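Local coordinates for protein neuraminidase (Influenza A virus, PDB 4GDJ) that is a neuraminidase-like viral surface glycoprotein whose predicted sialic-acid-releasing activity is uncertain, because its putative active site has diverged, at residues 15-20 with 274-279; 161-166 with 175-180. All coordinates share one frame; numbering follows the deposited sequence.

Contact 1: residues 15-20 with 274-279; sequences MCEVKG and EKPAWT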
loop_
_atom_site.group_PDB
_atom_site.type_symbol
_atom_site.label_atom_id
_atom_site.label_comp_id
_atom_site.label_asym_id
_atom_site.label_seq_id
_atom_site.Cartn_x
_atom_site.Cartn_y
_atom_site.Cartn_z
ATOM N N MET A 15 2.324 -21.297 -14.248
ATOM C CA MET A 15 3.388 -21.066 -13.274
ATOM C C MET A 15 2.798 -20.942 -11.862
ATOM O O MET A 15 2.706 -21.940 -11.130
ATOM C CB MET A 15 4.203 -19.808 -13.636
ATOM C CG MET A 15 5.577 -19.719 -12.953
ATOM S SD MET A 15 6.660 -21.106 -13.376
ATOM C CE MET A 15 7.304 -21.603 -11.770
ATOM N N CYS A 16 2.370 -19.735 -11.492
ATOM C CA CYS A 16 2.041 -19.443 -10.097
ATOM C C CYS A 16 0.856 -18.502 -9.927
ATOM O O CYS A 16 0.854 -17.596 -9.082
ATOM C CB CYS A 16 3.263 -18.864 -9.416
ATOM S SG CYS A 16 4.546 -20.080 -9.232
ATOM N N GLU A 17 -0.159 -18.760 -10.723
ATOM C CA GLU A 17 -1.397 -18.014 -10.703
ATOM C C GLU A 17 -2.017 -18.052 -9.322
ATOM O O GLU A 17 -2.013 -19.079 -8.656
ATOM C CB GLU A 17 -2.381 -18.664 -11.686
ATOM C CG GLU A 17 -1.848 -18.850 -13.101
ATOM C CD GLU A 17 -2.897 -19.429 -14.050
ATOM O OE1 GLU A 17 -3.837 -20.123 -13.571
ATOM O OE2 GLU A 17 -2.780 -19.183 -15.277
ATOM N N VAL A 18 -2.573 -16.934 -8.895
ATOM C CA VAL A 18 -3.297 -16.875 -7.638
ATOM C C VAL A 18 -4.734 -17.326 -7.950
ATOM O O VAL A 18 -5.465 -16.671 -8.699
ATOM C CB VAL A 18 -3.291 -15.438 -7.074
ATOM C CG1 VAL A 18 -4.270 -15.316 -5.941
ATOM C CG2 VAL A 18 -1.879 -15.064 -6.617
ATOM N N LYS A 19 -5.148 -18.436 -7.380
ATOM C CA LYS A 19 -6.431 -19.006 -7.796
ATOM C C LYS A 19 -7.525 -18.815 -6.750
ATOM O O LYS A 19 -8.693 -19.126 -7.000
ATOM C CB LYS A 19 -6.265 -20.479 -8.232
ATOM C CG LYS A 19 -5.453 -21.352 -7.326
ATOM C CD LYS A 19 -5.209 -22.732 -8.002
ATOM C CE LYS A 19 -4.996 -23.842 -6.962
ATOM N NZ LYS A 19 -4.845 -25.233 -7.536
ATOM N N GLY A 20 -7.146 -18.240 -5.611
ATOM C CA GLY A 20 -8.091 -17.842 -4.591
ATOM C C GLY A 20 -7.361 -17.201 -3.411
ATOM O O GLY A 20 -6.128 -17.081 -3.423
ATOM N N GLU A 274 -1.300 -9.226 -12.245
ATOM C CA GLU A 274 -0.711 -10.436 -12.815
ATOM C C GLU A 274 -1.717 -10.967 -13.870
ATOM O O GLU A 274 -2.619 -10.234 -14.300
ATOM C CB GLU A 274 -0.476 -11.511 -11.728
ATOM C CG GLU A 274 0.447 -11.138 -10.570
ATOM C CD GLU A 274 1.856 -10.768 -11.012
ATOM O OE1 GLU A 274 2.372 -11.436 -11.919
ATOM O OE2 GLU A 274 2.451 -9.801 -10.470
ATOM N N LYS A 275 -1.522 -12.213 -14.288
ATOM C CA LYS A 275 -2.472 -12.941 -15.158
ATOM C C LYS A 275 -2.588 -14.303 -14.550
ATOM O O LYS A 275 -1.637 -15.056 -14.580
ATOM C CB LYS A 275 -1.936 -13.080 -16.570
ATOM C CG LYS A 275 -1.933 -11.770 -17.297
ATOM C CD LYS A 275 -1.581 -11.898 -18.774
ATOM C CE LYS A 275 -1.696 -10.537 -19.454
ATOM N NZ LYS A 275 -1.143 -10.477 -20.843
ATOM N N PRO A 276 -3.712 -14.587 -13.889
ATOM C CA PRO A 276 -4.848 -13.698 -13.693
ATOM C C PRO A 276 -4.586 -12.502 -12.738
ATOM O O PRO A 276 -3.777 -12.592 -11.817
ATOM C CB PRO A 276 -5.870 -14.628 -13.040
ATOM C CG PRO A 276 -5.048 -15.576 -12.270
ATOM C CD PRO A 276 -3.858 -15.829 -13.112
ATOM N N ALA A 277 -5.312 -11.420 -12.971
ATOM C CA ALA A 277 -5.324 -10.273 -12.082
ATOM C C ALA A 277 -6.482 -10.374 -11.112
ATOM O O ALA A 277 -7.479 -11.071 -11.365
ATOM C CB ALA A 277 -5.445 -9.008 -12.885
ATOM N N TRP A 278 -6.376 -9.670 -9.993
ATOM C CA TRP A 278 -7.478 -9.606 -9.064
ATOM C C TRP A 278 -7.674 -8.176 -8.633
ATOM O O TRP A 278 -6.697 -7.527 -8.238
ATOM C CB TRP A 278 -7.173 -10.428 -7.841
ATOM C CG TRP A 278 -7.245 -11.895 -7.943
ATOM C CD1 TRP A 278 -6.259 -12.757 -8.349
ATOM C CD2 TRP A 278 -8.351 -12.701 -7.552
ATOM N NE1 TRP A 278 -6.705 -14.039 -8.251
ATOM C CE2 TRP A 278 -7.985 -14.033 -7.757
ATOM C CE3 TRP A 278 -9.625 -12.411 -7.051
ATOM C CZ2 TRP A 278 -8.856 -15.100 -7.471
ATOM C CZ3 TRP A 278 -10.492 -13.463 -6.788
ATOM C CH2 TRP A 278 -10.095 -14.792 -6.991
ATOM N N THR A 279 -8.907 -7.692 -8.734
ATOM C CA THR A 279 -9.277 -6.374 -8.279
ATOM C C THR A 279 -10.028 -6.506 -6.989
ATOM O O THR A 279 -10.416 -7.605 -6.599
ATOM C CB THR A 279 -10.161 -5.603 -9.272
ATOM O OG1 THR A 279 -11.312 -6.377 -9.575
ATOM C CG2 THR A 279 -9.422 -5.327 -10.539
HETATM O O HOH W 1 -2.238 -14.561 -10.481
#
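At the boundary between two neighbouring blades of the beta-propeller, the chain leading into strand 20-25 meets the start of strand 277-281 through Val-18 and Trp-278. The indole N-H of Trp-278 donates from NE1 to the backbone O of Val-18 over 2.9 Å, nearly straight at 166°. The acceptor lies in the plane of the indole, at its edge, yet the donor stands well above the carbonyl plane of Val-18, 47° out of it. This bond helps to fix how the indole is turned, and it gives its single N-H a partner in a buried setting. The valine also adds an apolar touch: with CG1 anti to the backbone N (chi1 168°), that methyl comes 4.0 Å from CD1 of Trp-278. Farther along the edge, CZ2 of Trp-278 lies 4.0 Å from the carbonyl carbon of Lys-19.

The fold explains the meeting. Strand 20-25 comes from the N-terminal end of the chain but pairs with strand 355-362 near the C-terminal end, so that it supplies an edge strand of the blade that closes the propeller ring. Lys-19 and Gly-20 already make backbone bonds to Ile-362, and Trp-21 on the same strand meets the Trp-278 ring edge-to-face.

Beside the indole, the side chains of the exposed Glu-17 and the buried Pro-276 cross at about a right angle, with CB of Glu-17 3.5 Å from CD of the proline ring. The cis peptide between Lys-275 and Pro-276 makes a sharp bend just before the strand. A water bridges the two backbones close by: it accepts from Val-18 N at 2.9 Å and donates to Pro-276 O at 2.8 Å.

Contact 2: residues 161-166 with 175-180; sequences VLVSDG and RIYELQ. With NAG (2-acetamido-2-deoxy-beta-D-glucopyranose), chain I.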
loop_
_atom_site.group_PDB
_atom_site.type_symbol
_atom_site.label_atom_id
_atom_site.label_comp_id
_atom_site.label_asym_id
_atom_site.label_seq_id
_atom_site.Cartn_x
_atom_site.Cartn_y
_atom_site.Cartn_z
ATOM N N VAL A 161 11.131 2.111 -1.886
ATOM C CA VAL A 161 9.945 2.722 -1.300
ATOM C C VAL A 161 9.548 3.880 -2.154
ATOM O O VAL A 161 10.403 4.563 -2.694
ATOM C CB VAL A 161 10.234 3.243 0.136
ATOM C CG1 VAL A 161 11.273 4.290 0.121
ATOM C CG2 VAL A 161 8.997 3.764 0.786
ATOM N N LEU A 162 8.248 4.100 -2.275
ATOM C CA LEU A 162 7.691 5.245 -2.987
ATOM C C LEU A 162 7.452 6.395 -2.038
ATOM O O LEU A 162 6.869 6.230 -0.985
ATOM C CB LEU A 162 6.329 4.896 -3.601
ATOM C CG LEU A 162 6.558 4.799 -5.101
ATOM C CD1 LEU A 162 6.913 3.328 -5.280
ATOM C CD2 LEU A 162 5.432 5.295 -5.966
ATOM N N VAL A 163 7.872 7.573 -2.439
ATOM C CA VAL A 163 7.772 8.761 -1.584
ATOM C C VAL A 163 7.071 9.829 -2.393
ATOM O O VAL A 163 7.413 10.036 -3.541
ATOM C CB VAL A 163 9.177 9.236 -1.210
ATOM C CG1 VAL A 163 9.152 10.630 -0.519
ATOM C CG2 VAL A 163 9.854 8.195 -0.323
ATOM N N SER A 164 6.085 10.499 -1.813
ATOM C CA SER A 164 5.388 11.561 -2.510
ATOM C C SER A 164 5.647 12.932 -1.871
ATOM O O SER A 164 5.988 13.037 -0.679
ATOM C CB SER A 164 3.885 11.237 -2.540
ATOM O OG SER A 164 3.684 9.930 -3.107
ATOM N N ASP A 165 5.473 13.983 -2.669
ATOM C CA ASP A 165 5.815 15.350 -2.239
ATOM C C ASP A 165 4.884 16.284 -2.993
ATOM O O ASP A 165 4.190 15.864 -3.936
ATOM C CB ASP A 165 7.286 15.573 -2.524
ATOM C CG ASP A 165 7.857 16.893 -1.942
ATOM O OD1 ASP A 165 7.141 17.744 -1.379
ATOM O OD2 ASP A 165 9.084 17.078 -2.093
ATOM N N GLY A 166 4.771 17.513 -2.522
ATOM C CA GLY A 166 3.914 18.481 -3.162
ATOM C C GLY A 166 2.650 18.717 -2.363
ATOM O O GLY A 166 2.076 17.782 -1.821
ATOM N N ARG A 175 8.555 9.714 -6.197
ATOM C CA ARG A 175 9.877 9.179 -6.445
ATOM C C ARG A 175 9.978 7.820 -5.823
ATOM O O ARG A 175 9.400 7.584 -4.774
ATOM C CB ARG A 175 10.950 10.037 -5.783
ATOM C CG ARG A 175 11.051 11.422 -6.351
ATOM C CD ARG A 175 12.025 12.254 -5.515
ATOM N NE ARG A 175 12.329 13.510 -6.183
ATOM C CZ ARG A 175 13.270 14.349 -5.780
ATOM N NH1 ARG A 175 14.000 14.069 -4.712
ATOM N NH2 ARG A 175 13.471 15.470 -6.444
ATOM N N ILE A 176 10.706 6.936 -6.490
ATOM C CA ILE A 176 11.168 5.698 -5.909
ATOM C C ILE A 176 12.533 5.927 -5.331
ATOM O O ILE A 176 13.444 6.366 -6.033
ATOM C CB ILE A 176 11.301 4.595 -6.967
ATOM C CG1 ILE A 176 9.990 4.434 -7.776
ATOM C CG2 ILE A 176 11.753 3.265 -6.291
ATOM C CD1 ILE A 176 10.117 3.461 -8.964
ATOM N N TYR A 177 12.682 5.600 -4.058
ATOM C CA TYR A 177 13.973 5.648 -3.389
ATOM C C TYR A 177 14.474 4.244 -3.229
ATOM O O TYR A 177 13.728 3.363 -2.811
ATOM C CB TYR A 177 13.851 6.284 -2.014
ATOM C CG TYR A 177 13.864 7.787 -2.071
ATOM C CD1 TYR A 177 12.736 8.491 -2.466
ATOM C CD2 TYR A 177 15.010 8.505 -1.747
ATOM C CE1 TYR A 177 12.744 9.897 -2.526
ATOM C CE2 TYR A 177 15.028 9.894 -1.816
ATOM C CZ TYR A 177 13.899 10.576 -2.212
ATOM O OH TYR A 177 13.911 11.947 -2.288
ATOM N N GLU A 178 15.739 4.038 -3.568
ATOM C CA GLU A 178 16.405 2.776 -3.322
ATOM C C GLU A 178 17.348 2.884 -2.129
ATOM O O GLU A 178 18.252 3.767 -2.070
ATOM C CB GLU A 178 17.177 2.335 -4.569
ATOM C CG GLU A 178 18.062 1.142 -4.319
ATOM C CD GLU A 178 18.761 0.655 -5.591
ATOM O OE1 GLU A 178 18.447 1.178 -6.677
ATOM O OE2 GLU A 178 19.617 -0.245 -5.492
ATOM N N LEU A 179 17.183 1.963 -1.184
ATOM C CA LEU A 179 17.981 1.971 0.039
ATOM C C LEU A 179 18.778 0.709 0.223
ATOM O O LEU A 179 18.384 -0.347 -0.225
ATOM C CB LEU A 179 17.054 2.092 1.252
ATOM C CG LEU A 179 15.877 3.057 1.176
ATOM C CD1 LEU A 179 14.996 2.917 2.434
ATOM C CD2 LEU A 179 16.424 4.437 1.065
ATOM N N GLN A 180 19.879 0.822 0.949
ATOM C CA GLN A 180 20.642 -0.322 1.397
ATOM C C GLN A 180 21.156 -0.050 2.803
ATOM O O GLN A 180 21.857 0.941 3.026
ATOM C CB GLN A 180 21.798 -0.586 0.442
ATOM C CG GLN A 180 22.346 -1.994 0.518
ATOM C CD GLN A 180 23.456 -2.247 -0.486
ATOM O OE1 GLN A 180 24.358 -3.043 -0.229
ATOM N NE2 GLN A 180 23.393 -1.577 -1.639
HETATM C C1 NAG I . 25.329 -2.967 3.877
HETATM C C2 NAG I . 26.539 -2.436 3.097
HETATM C C3 NAG I . 27.472 -3.570 2.666
HETATM C C4 NAG I . 27.736 -4.527 3.824
HETATM C C5 NAG I . 26.380 -4.919 4.416
HETATM C C6 NAG I . 26.422 -6.059 5.433
HETATM C C7 NAG I . 26.060 -0.335 1.911
HETATM C C8 NAG I . 25.604 0.285 0.620
HETATM N N2 NAG I . 26.094 -1.675 1.937
HETATM O O3 NAG I . 28.692 -3.058 2.174
HETATM O O4 NAG I . 28.444 -5.656 3.354
HETATM O O5 NAG I . 25.758 -3.768 4.959
HETATM O O6 NAG I . 25.342 -6.934 5.159
HETATM O O7 NAG I . 26.372 0.381 2.872
#
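Val-163 N donates to Arg-175 O at 2.8 Å, and Val-163 O accepts in return from Arg-175 N at 2.9 Å. Two residues along, Val-161 and Tyr-177 exchange a second such pair of bonds, the one from Tyr-177 N to Val-161 O being almost straight at 172°. The non-hydrogen-bonded pair Leu-162 and Ile-176 sits between them, and there Leu-162 CA approaches Arg-175 O to 3.4 Å in a CA-H...O contact. These are the two middle strands of a four-stranded antiparallel propeller blade, joined as a beta hairpin. The face bearing Val-161, Val-163 and Tyr-177 packs toward the preceding blade: Val-161 touches Leu-114 of strand 111-117, and Phe-137 stacks on the tyrosine. Within this face, CG2 of Val-163 comes obliquely to CD1 of Tyr-177 at 3.6 Å. A chi1 of 62° sets CG1 of Val-161 between its backbone N and carbonyl carbon, 3.9 Å from the tyrosine CB. The extended Arg-175 side chain reaches alongside the ring, and its NH1 donates in the guanidinium plane to Tyr-177 OH at 3.2 Å. Its NE bonds to Gln-189, and Trp-187 gives it a cation-pi partner. On the other face, CD1 of Leu-162 meets CG1 of Ile-176 at 4.1 Å. Near the strand end, Gln-180 OE1 accepts at 3.1 Å from N2 of an N-acetylglucosamine belonging to a glycan carried by the protein itself.

How the contacts relate
Contact 2 is nested inside the long loop of chain that contact 1 closes: 15-20 comes first, then 161-166 and 175-180, and last 274-279. Their centres lie 27 Å apart, with nearest atoms about 15 Å from each other, so the two do not touch and share no sheet. Contact 2 joins adjacent strands of a single blade, 158-165 and 173-180, which are close in sequence. Contact 1 instead links two blades, bringing the approach to strand 20-25 against strand 277-281 across 254 residues. Together they illustrate how a propeller is built: consecutive strands make most blades, the closing blade borrows a strand from the N-terminal end, and contacts between distant segments join blades within the ring.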